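Local coordinates for response regulator receiver domain protein (CheY) (PDB 3HEB) that probably acts in two-component signalling as a receiver domain that accepts a phosphoryl group on an aspartate, at residues T6-E11 with Q61-D66; E21-R26 with A128-G133; T96-Q101 with N113-K118. All blocks are in the same frame, centred on the assembly; numbering follows the deposited sequence.

Contact 1: residues T6-E11 with Q61-D66; sequences TIVMIE and QLVLLD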
loop_
_atom_site.group_PDB
_atom_site.type_symbol
_atom_site.label_atom_id
_atom_site.label_comp_id
_atom_site.label_asym_id
_atom_site.label_seq_id
_atom_site.Cartn_x
_atom_site.Cartn_y
_atom_site.Cartn_z
ATOM N N THR A 6 -13.753 -2.029 -7.904
ATOM C CA THR A 6 -13.336 -2.927 -8.971
ATOM C C THR A 6 -11.841 -3.233 -8.924
ATOM O O THR A 6 -11.015 -2.331 -8.734
ATOM C CB THR A 6 -13.625 -2.319 -10.351
ATOM O OG1 THR A 6 -12.922 -1.076 -10.469
ATOM C CG2 THR A 6 -15.093 -2.061 -10.533
ATOM N N ILE A 7 -11.497 -4.503 -9.090
ATOM C CA ILE A 7 -10.096 -4.901 -9.118
ATOM C C ILE A 7 -9.701 -5.016 -10.585
ATOM O O ILE A 7 -10.311 -5.781 -11.330
ATOM C CB ILE A 7 -9.882 -6.256 -8.425
ATOM C CG1 ILE A 7 -10.259 -6.133 -6.945
ATOM C CG2 ILE A 7 -8.442 -6.694 -8.586
ATOM C CD1 ILE A 7 -10.216 -7.424 -6.189
ATOM N N VAL A 8 -8.714 -4.229 -11.006
ATOM C CA VAL A 8 -8.257 -4.270 -12.389
ATOM C C VAL A 8 -6.954 -5.054 -12.447
ATOM O O VAL A 8 -5.924 -4.587 -11.969
ATOM C CB VAL A 8 -8.013 -2.850 -12.951
ATOM C CG1 VAL A 8 -7.496 -2.948 -14.375
ATOM C CG2 VAL A 8 -9.295 -2.036 -12.923
HETATM N N MSE A 9 -7.000 -6.252 -13.021
HETATM C CA MSE A 9 -5.806 -7.087 -13.115
HETATM C C MSE A 9 -5.105 -6.941 -14.468
HETATM O O MSE A 9 -5.665 -7.284 -15.512
HETATM C CB MSE A 9 -6.175 -8.556 -12.859
HETATM C CG MSE A 9 -5.020 -9.547 -12.977
HETATM SE SE MSE A 9 -5.468 -11.224 -12.429
HETATM C CE MSE A 9 -6.677 -11.653 -13.659
ATOM N N ILE A 10 -3.887 -6.408 -14.436
ATOM C CA ILE A 10 -3.082 -6.225 -15.644
ATOM C C ILE A 10 -1.952 -7.268 -15.627
ATOM O O ILE A 10 -0.874 -7.058 -15.059
ATOM C CB ILE A 10 -2.496 -4.794 -15.712
ATOM C CG1 ILE A 10 -3.630 -3.763 -15.594
ATOM C CG2 ILE A 10 -1.733 -4.601 -17.030
ATOM C CD1 ILE A 10 -3.149 -2.318 -15.491
ATOM N N GLU A 11 -2.223 -8.405 -16.249
ATOM C CA GLU A 11 -1.282 -9.511 -16.291
ATOM C C GLU A 11 -1.401 -10.180 -17.656
ATOM O O GLU A 11 -2.506 -10.407 -18.136
ATOM C CB GLU A 11 -1.636 -10.497 -15.170
ATOM C CG GLU A 11 -0.843 -11.792 -15.175
ATOM C CD GLU A 11 0.624 -11.583 -14.885
ATOM O OE1 GLU A 11 0.960 -11.230 -13.737
ATOM O OE2 GLU A 11 1.441 -11.767 -15.812
ATOM N N GLN A 61 -11.173 1.757 -7.529
ATOM C CA GLN A 61 -10.527 0.590 -8.120
ATOM C C GLN A 61 -9.113 0.336 -7.608
ATOM O O GLN A 61 -8.372 1.265 -7.317
ATOM C CB GLN A 61 -10.483 0.782 -9.635
ATOM C CG GLN A 61 -9.952 2.160 -9.999
ATOM C CD GLN A 61 -10.011 2.463 -11.469
ATOM O OE1 GLN A 61 -10.728 1.810 -12.218
ATOM N NE2 GLN A 61 -9.264 3.481 -11.890
ATOM N N LEU A 62 -8.756 -0.940 -7.499
ATOM C CA LEU A 62 -7.419 -1.343 -7.072
ATOM C C LEU A 62 -6.818 -1.968 -8.327
ATOM O O LEU A 62 -7.497 -2.711 -9.034
ATOM C CB LEU A 62 -7.478 -2.400 -5.959
ATOM C CG LEU A 62 -6.119 -3.058 -5.652
ATOM C CD1 LEU A 62 -5.491 -2.401 -4.434
ATOM C CD2 LEU A 62 -6.296 -4.523 -5.385
ATOM N N VAL A 63 -5.554 -1.674 -8.612
ATOM C CA VAL A 63 -4.936 -2.244 -9.797
ATOM C C VAL A 63 -3.743 -3.145 -9.514
ATOM O O VAL A 63 -2.801 -2.760 -8.812
ATOM C CB VAL A 63 -4.499 -1.141 -10.783
ATOM C CG1 VAL A 63 -5.700 -0.301 -11.189
ATOM C CG2 VAL A 63 -3.459 -0.265 -10.151
ATOM N N LEU A 64 -3.817 -4.362 -10.047
ATOM C CA LEU A 64 -2.736 -5.332 -9.931
ATOM C C LEU A 64 -1.966 -5.168 -11.223
ATOM O O LEU A 64 -2.534 -5.292 -12.306
ATOM C CB LEU A 64 -3.272 -6.757 -9.836
ATOM C CG LEU A 64 -3.485 -7.239 -8.411
ATOM C CD1 LEU A 64 -2.151 -7.198 -7.665
ATOM C CD2 LEU A 64 -4.522 -6.352 -7.729
ATOM N N LEU A 65 -0.677 -4.892 -11.116
ATOM C CA LEU A 65 0.118 -4.669 -12.309
ATOM C C LEU A 65 1.427 -5.437 -12.358
ATOM O O LEU A 65 2.232 -5.387 -11.429
ATOM C CB LEU A 65 0.391 -3.164 -12.455
ATOM C CG LEU A 65 1.221 -2.628 -13.630
ATOM C CD1 LEU A 65 0.490 -2.828 -14.951
ATOM C CD2 LEU A 65 1.504 -1.148 -13.398
ATOM N N ASP A 66 1.612 -6.166 -13.453
ATOM C CA ASP A 66 2.835 -6.910 -13.692
ATOM C C ASP A 66 3.636 -5.920 -14.518
ATOM O O ASP A 66 3.068 -5.254 -15.379
ATOM C CB ASP A 66 2.545 -8.177 -14.500
ATOM C CG ASP A 66 3.801 -8.967 -14.816
ATOM O OD1 ASP A 66 4.787 -8.840 -14.064
ATOM O OD2 ASP A 66 3.799 -9.730 -15.806
HETATM O O HOH W 1 3.898 -12.111 -16.581
#
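Ile10 and Leu65 lie side by side on one face of the parallel sheet, pointing the same way. Ile10 CG2, anti to the backbone N (CG1 at chi1 -55°), comes to 3.5 Å from Leu65 CD1, and this leucine methyl also touches CB and CD1 of the isoleucine. Further back on that face Val8 CB meets Val63 CG1 at 3.9 Å. Leu64 projects to the other face, where its CD2 reaches back to Ile7 CG2 (4.0 Å) while the side chain also packs on Val93 and Leu95 of strand 92-96. Val8 and Ile10 make four of the five backbone bonds, each through both N and O: Val8 with Leu62 and Leu64, Ile10 with Leu64 and Asp66. The amide of Ile10 lies 2.8 Å from Leu64 O, and Val63 CA adds a CA-H...O contact of 3.3 Å to Val8 O. Strands 6-10 and 61-65, in parallel register, are neighbours in the interior of the five-stranded receiver sheet. Where they end, like charges meet: Glu11 OE2 stands 3.1 Å from Asp66 OD2, with the carboxylate planes 32° apart and a water close to both oxygens. A salt bridge from Glu11 OE1 to Lys118 and a bond from the amide of Asp13 to OE2 probably offset that repulsion, and Asp66 OD1 is bonded to Thr96 OG1. Asp66, unmodified here, is the predicted phosphorylation site, so apolar pairing along the strands delivers it into an acidic cluster, consistent with the acidic pocket that binds magnesium in other receiver domains.

Contact 2: residues E21-R26 with A128-G133; sequences EKNIRR and AIRQLG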
loop_
_atom_site.group_PDB
_atom_site.type_symbol
_atom_site.label_atom_id
_atom_site.label_comp_id
_atom_site.label_asym_id
_atom_site.label_seq_id
_atom_site.Cartn_x
_atom_site.Cartn_y
_atom_site.Cartn_z
ATOM N N GLU A 21 -6.559 -14.755 -9.941
ATOM C CA GLU A 21 -8.000 -14.651 -9.879
ATOM C C GLU A 21 -8.666 -15.649 -8.948
ATOM O O GLU A 21 -9.542 -15.281 -8.176
ATOM C CB GLU A 21 -8.588 -14.822 -11.277
ATOM C CG GLU A 21 -10.110 -14.736 -11.343
ATOM C CD GLU A 21 -10.704 -15.458 -12.562
ATOM O OE1 GLU A 21 -10.143 -15.352 -13.686
ATOM O OE2 GLU A 21 -11.746 -16.131 -12.395
ATOM N N LYS A 22 -8.268 -16.913 -9.012
ATOM C CA LYS A 22 -8.913 -17.903 -8.164
ATOM C C LYS A 22 -8.505 -17.785 -6.716
ATOM O O LYS A 22 -9.261 -18.153 -5.826
ATOM C CB LYS A 22 -8.640 -19.323 -8.666
ATOM C CG LYS A 22 -7.199 -19.773 -8.594
ATOM C CD LYS A 22 -7.035 -21.175 -9.183
ATOM C CE LYS A 22 -8.024 -22.153 -8.558
ATOM N NZ LYS A 22 -8.002 -22.068 -7.069
ATOM N N ASN A 23 -7.315 -17.264 -6.466
ATOM C CA ASN A 23 -6.894 -17.136 -5.090
ATOM C C ASN A 23 -7.501 -15.908 -4.444
ATOM O O ASN A 23 -7.601 -15.828 -3.223
ATOM C CB ASN A 23 -5.375 -17.147 -5.008
ATOM C CG ASN A 23 -4.825 -18.555 -5.069
ATOM O OD1 ASN A 23 -4.922 -19.304 -4.098
ATOM N ND2 ASN A 23 -4.271 -18.933 -6.213
ATOM N N ILE A 24 -7.933 -14.958 -5.262
ATOM C CA ILE A 24 -8.577 -13.777 -4.722
ATOM C C ILE A 24 -9.961 -14.235 -4.257
ATOM O O ILE A 24 -10.463 -13.785 -3.219
ATOM C CB ILE A 24 -8.729 -12.673 -5.787
ATOM C CG1 ILE A 24 -7.354 -12.100 -6.138
ATOM C CG2 ILE A 24 -9.648 -11.572 -5.277
ATOM C CD1 ILE A 24 -6.617 -11.522 -4.960
ATOM N N ARG A 25 -10.570 -15.128 -5.037
ATOM C CA ARG A 25 -11.888 -15.660 -4.704
ATOM C C ARG A 25 -11.721 -16.554 -3.501
ATOM O O ARG A 25 -12.572 -16.592 -2.622
ATOM C CB ARG A 25 -12.465 -16.491 -5.852
ATOM C CG ARG A 25 -12.563 -15.764 -7.165
ATOM C CD ARG A 25 -13.130 -14.372 -6.964
ATOM N NE ARG A 25 -13.432 -13.717 -8.231
ATOM C CZ ARG A 25 -13.817 -12.450 -8.345
ATOM N NH1 ARG A 25 -13.935 -11.691 -7.265
ATOM N NH2 ARG A 25 -14.130 -11.959 -9.537
ATOM N N ARG A 26 -10.604 -17.272 -3.472
ATOM C CA ARG A 26 -10.302 -18.182 -2.376
ATOM C C ARG A 26 -10.327 -17.414 -1.060
ATOM O O ARG A 26 -10.694 -17.957 -0.025
ATOM C CB ARG A 26 -8.918 -18.795 -2.584
ATOM C CG ARG A 26 -8.772 -20.241 -2.119
ATOM C CD ARG A 26 -7.317 -20.697 -2.277
ATOM N NE ARG A 26 -7.162 -22.152 -2.304
ATOM C CZ ARG A 26 -7.651 -22.941 -3.256
ATOM N NH1 ARG A 26 -8.336 -22.423 -4.272
ATOM N NH2 ARG A 26 -7.450 -24.253 -3.195
ATOM N N ALA A 128 0.202 -16.180 -1.221
ATOM C CA ALA A 128 0.449 -14.753 -1.138
ATOM C C ALA A 128 -0.711 -13.947 -1.721
ATOM O O ALA A 128 -1.065 -12.897 -1.190
ATOM C CB ALA A 128 1.746 -14.404 -1.847
ATOM N N ILE A 129 -1.294 -14.441 -2.809
ATOM C CA ILE A 129 -2.423 -13.777 -3.453
ATOM C C ILE A 129 -3.637 -13.830 -2.527
ATOM O O ILE A 129 -4.438 -12.889 -2.440
ATOM C CB ILE A 129 -2.781 -14.475 -4.781
ATOM C CG1 ILE A 129 -1.566 -14.459 -5.716
ATOM C CG2 ILE A 129 -3.978 -13.785 -5.424
ATOM C CD1 ILE A 129 -1.783 -15.184 -7.032
ATOM N N ARG A 130 -3.770 -14.953 -1.844
ATOM C CA ARG A 130 -4.852 -15.160 -0.899
ATOM C C ARG A 130 -4.649 -14.096 0.183
ATOM O O ARG A 130 -5.590 -13.419 0.610
ATOM C CB ARG A 130 -4.714 -16.564 -0.327
ATOM C CG ARG A 130 -5.865 -17.104 0.474
ATOM C CD ARG A 130 -5.568 -18.589 0.734
ATOM N NE ARG A 130 -5.347 -19.290 -0.531
ATOM C CZ ARG A 130 -4.352 -20.142 -0.774
ATOM N NH1 ARG A 130 -3.452 -20.428 0.160
ATOM N NH2 ARG A 130 -4.253 -20.704 -1.966
ATOM N N GLN A 131 -3.398 -13.935 0.600
ATOM C CA GLN A 131 -3.048 -12.957 1.618
ATOM C C GLN A 131 -3.359 -11.545 1.123
ATOM O O GLN A 131 -3.783 -10.692 1.900
ATOM C CB GLN A 131 -1.570 -13.081 1.970
ATOM C CG GLN A 131 -1.297 -13.018 3.447
ATOM C CD GLN A 131 -2.262 -13.884 4.245
ATOM O OE1 GLN A 131 -3.192 -13.374 4.875
ATOM N NE2 GLN A 131 -2.053 -15.201 4.206
ATOM N N LEU A 132 -3.146 -11.317 -0.170
ATOM C CA LEU A 132 -3.417 -10.028 -0.814
ATOM C C LEU A 132 -4.942 -9.760 -0.797
ATOM O O LEU A 132 -5.395 -8.637 -0.537
ATOM C CB LEU A 132 -2.924 -10.081 -2.269
ATOM C CG LEU A 132 -2.731 -8.827 -3.141
ATOM C CD1 LEU A 132 -2.911 -9.217 -4.601
ATOM C CD2 LEU A 132 -3.721 -7.757 -2.789
ATOM N N GLY A 133 -5.719 -10.805 -1.081
ATOM C CA GLY A 133 -7.167 -10.687 -1.096
ATOM C C GLY A 133 -7.725 -10.386 0.283
ATOM O O GLY A 133 -8.639 -9.579 0.419
#
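Arg130 reaches from helix 122-136 to Asn23 of helix 14-26, its NH2 donating to Asn23 OD1 at 2.6 Å. The bond is short but bent, with an N-H...O angle of 133°; the nitrogen lies nearly in line with the amide C=O, whereas the oxygen is tilted out of the guanidinium plane. A bend at chi3 (-56°) puts Arg130 NE beside the extended Arg26 chain, only 3.0 Å from Arg26 CD. That approach is tighter than expected, and the nearby pair Arg26 NE and Arg130 NH2, 3.3 Å apart, brings two donors of like charge together, so the exact placing of the exposed Arg26 end is doubtful. Beneath these polar groups the contact turns apolar. Ile24 crosses Ile129 at about a right angle, CD1 meeting Ile129 CG2 at 3.5 Å, and the same CG2 touches Asn23 CB at 3.7 Å. Ile24 CD1 also lies 4.0 Å from Gly133 CA; any CB on that glycine would point at this methyl. In the next shell, Asn23 ND2 bonds to Leu19 O, which fixes the amide with OD1 turned to the arginine. Ile129 packs further on Leu19 and Ile20, and Leu132 touches Phe135 of the second subunit. The helix segments approach to 7.6 Å between axes, crossing at -52°. An alanine in place of Arg130 would probably leave Asn23 OD1 without this donor and the amide held through ND2 alone. The pairing of the first and last helices thus rests on a branched aliphatic core, with one amide-guanidinium bond closing its outer side.

Contact 3: residues T96-Q101 with N113-K118; sequences TTTDDQ and NVYITK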
loop_
_atom_site.group_PDB
_atom_site.type_symbol
_atom_site.label_atom_id
_atom_site.label_comp_id
_atom_site.label_asym_id
_atom_site.label_seq_id
_atom_site.Cartn_x
_atom_site.Cartn_y
_atom_site.Cartn_z
ATOM N N THR A 96 5.056 -8.447 -9.725
ATOM C CA THR A 96 5.920 -8.912 -10.789
ATOM C C THR A 96 7.011 -9.865 -10.318
ATOM O O THR A 96 7.210 -10.075 -9.122
ATOM C CB THR A 96 6.562 -7.715 -11.486
ATOM O OG1 THR A 96 7.204 -8.144 -12.695
ATOM C CG2 THR A 96 7.574 -7.059 -10.547
ATOM N N THR A 97 7.727 -10.419 -11.287
ATOM C CA THR A 97 8.794 -11.376 -11.040
ATOM C C THR A 97 10.066 -10.811 -10.409
ATOM O O THR A 97 10.567 -11.353 -9.432
ATOM C CB THR A 97 9.173 -12.101 -12.361
ATOM O OG1 THR A 97 8.101 -12.972 -12.754
ATOM C CG2 THR A 97 10.438 -12.921 -12.184
ATOM N N THR A 98 10.585 -9.717 -10.952
ATOM C CA THR A 98 11.829 -9.160 -10.441
ATOM C C THR A 98 11.799 -8.720 -8.989
ATOM O O THR A 98 10.733 -8.431 -8.435
ATOM C CB THR A 98 12.311 -7.976 -11.297
ATOM O OG1 THR A 98 13.578 -7.531 -10.805
ATOM C CG2 THR A 98 11.321 -6.823 -11.238
ATOM N N ASP A 99 12.980 -8.671 -8.374
ATOM C CA ASP A 99 13.091 -8.262 -6.982
ATOM C C ASP A 99 14.333 -7.442 -6.682
ATOM O O ASP A 99 14.775 -7.395 -5.535
ATOM C CB ASP A 99 13.081 -9.478 -6.051
ATOM C CG ASP A 99 14.326 -10.333 -6.195
ATOM O OD1 ASP A 99 14.675 -11.036 -5.219
ATOM O OD2 ASP A 99 14.947 -10.314 -7.281
ATOM N N ASP A 100 14.916 -6.802 -7.689
ATOM C CA ASP A 100 16.099 -5.997 -7.423
ATOM C C ASP A 100 15.706 -4.593 -6.968
ATOM O O ASP A 100 14.810 -3.965 -7.543
ATOM C CB ASP A 100 17.007 -5.920 -8.653
ATOM C CG ASP A 100 16.378 -5.171 -9.790
ATOM O OD1 ASP A 100 15.382 -5.681 -10.347
ATOM O OD2 ASP A 100 16.879 -4.074 -10.122
ATOM N N GLN A 101 16.388 -4.123 -5.923
ATOM C CA GLN A 101 16.155 -2.813 -5.317
ATOM C C GLN A 101 15.756 -1.711 -6.294
ATOM O O GLN A 101 14.725 -1.061 -6.115
ATOM C CB GLN A 101 17.407 -2.334 -4.572
ATOM C CG GLN A 101 18.305 -3.424 -4.012
ATOM C CD GLN A 101 19.711 -2.904 -3.679
ATOM O OE1 GLN A 101 20.397 -2.315 -4.530
ATOM N NE2 GLN A 101 20.145 -3.132 -2.436
ATOM N N ASN A 113 1.596 1.941 -4.565
ATOM C CA ASN A 113 1.196 1.841 -3.163
ATOM C C ASN A 113 1.879 0.667 -2.484
ATOM O O ASN A 113 2.249 0.743 -1.316
ATOM C CB ASN A 113 -0.318 1.655 -3.048
ATOM C CG ASN A 113 -1.094 2.884 -3.497
ATOM O OD1 ASN A 113 -1.550 3.697 -2.675
ATOM N ND2 ASN A 113 -1.237 3.034 -4.811
ATOM N N VAL A 114 2.024 -0.419 -3.233
ATOM C CA VAL A 114 2.623 -1.651 -2.741
ATOM C C VAL A 114 3.322 -2.382 -3.883
ATOM O O VAL A 114 2.916 -2.291 -5.045
ATOM C CB VAL A 114 1.544 -2.590 -2.155
ATOM C CG1 VAL A 114 2.175 -3.905 -1.679
ATOM C CG2 VAL A 114 0.814 -1.891 -1.015
ATOM N N TYR A 115 4.384 -3.096 -3.537
ATOM C CA TYR A 115 5.143 -3.866 -4.501
ATOM C C TYR A 115 5.295 -5.273 -3.934
ATOM O O TYR A 115 5.732 -5.465 -2.786
ATOM C CB TYR A 115 6.517 -3.240 -4.730
ATOM C CG TYR A 115 7.321 -3.934 -5.804
ATOM C CD1 TYR A 115 7.618 -3.288 -7.002
ATOM C CD2 TYR A 115 7.807 -5.232 -5.614
ATOM C CE1 TYR A 115 8.381 -3.905 -7.975
ATOM C CE2 TYR A 115 8.568 -5.855 -6.583
ATOM C CZ TYR A 115 8.856 -5.185 -7.763
ATOM O OH TYR A 115 9.637 -5.790 -8.731
ATOM N N ILE A 116 4.910 -6.256 -4.734
ATOM C CA ILE A 116 5.006 -7.646 -4.323
ATOM C C ILE A 116 5.741 -8.428 -5.387
ATOM O O ILE A 116 5.319 -8.454 -6.541
ATOM C CB ILE A 116 3.621 -8.294 -4.160
ATOM C CG1 ILE A 116 2.823 -7.562 -3.079
ATOM C CG2 ILE A 116 3.780 -9.780 -3.813
ATOM C CD1 ILE A 116 1.408 -8.098 -2.880
ATOM N N THR A 117 6.853 -9.044 -5.006
ATOM C CA THR A 117 7.610 -9.856 -5.944
ATOM C C THR A 117 6.892 -11.204 -5.965
ATOM O O THR A 117 6.644 -11.802 -4.909
ATOM C CB THR A 117 9.069 -10.061 -5.474
ATOM O OG1 THR A 117 9.778 -8.819 -5.550
ATOM C CG2 THR A 117 9.765 -11.103 -6.348
ATOM N N LYS A 118 6.540 -11.671 -7.160
ATOM C CA LYS A 118 5.851 -12.946 -7.295
ATOM C C LYS A 118 6.689 -14.043 -6.661
ATOM O O LYS A 118 7.855 -14.204 -7.009
ATOM C CB LYS A 118 5.631 -13.291 -8.770
ATOM C CG LYS A 118 4.659 -12.391 -9.508
ATOM C CD LYS A 118 4.476 -12.878 -10.927
ATOM C CE LYS A 118 3.505 -11.991 -11.672
ATOM N NZ LYS A 118 3.310 -12.425 -13.087
#
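Tyr115 OH donates to Thr98 O at 2.9 Å; the acceptor lies in the plane of the ring, at its edge, while the hydroxyl stands well above the carbonyl plane of Thr98. Tyr115 CG is anti to the backbone N (chi1 -176°). Thr117 OG1 also comes to 3.1 Å from Thr98 O, though its proton may go elsewhere, since Gln140 of the second subunit is bonded to the same hydroxyl. In Thr96, chi1 -169° turns OG1 to Asp66 and leaves CG2 between the backbone N and the carbonyl carbon, facing Tyr115 OH at a tight 3.0 Å, its exact length doubtful. Lys118 runs fully extended beyond CG, which passes Thr96 C at 3.5 Å; farther on, NZ bonds to His16. Backbone bonds from Thr96 N to Ile116 O and from Lys118 N to Thr96 O (2.6 Å) join the strand ends. Thr96 and Tyr115 match the threonine and aromatic positions thought to couple phosphorylation to conformational change in receiver domains, and Lys118 the conserved lysine. Strand 114-117 is outermost in the sheet of this chain, beside strand 92-96; Tyr115 packs on Ile104 and Cys107 of helix 101-109, and its backbone bonds to the second subunit.

Contact 1 is the core of the fold, its centre about 3 Å from the centre of the chain, whereas the centres of contacts 2 and 3 lie about 13 and 12 Å from it and both contacts touch the second subunit. Contacts 1 and 3 belong to the same sheet, one between central strands and the other at its outermost strand; they meet at the predicted phosphorylation site through polar side chains. Contact 2 packs helices against one face of that sheet, with Leu132 touching both Leu64 and Ile116. Regular backbone pairing with aliphatic filling dominates the centre; contact 2 combines aliphatic packing with one polar bond on its outer side, and contact 3 relies largely on hydroxyls and backbone carbonyls.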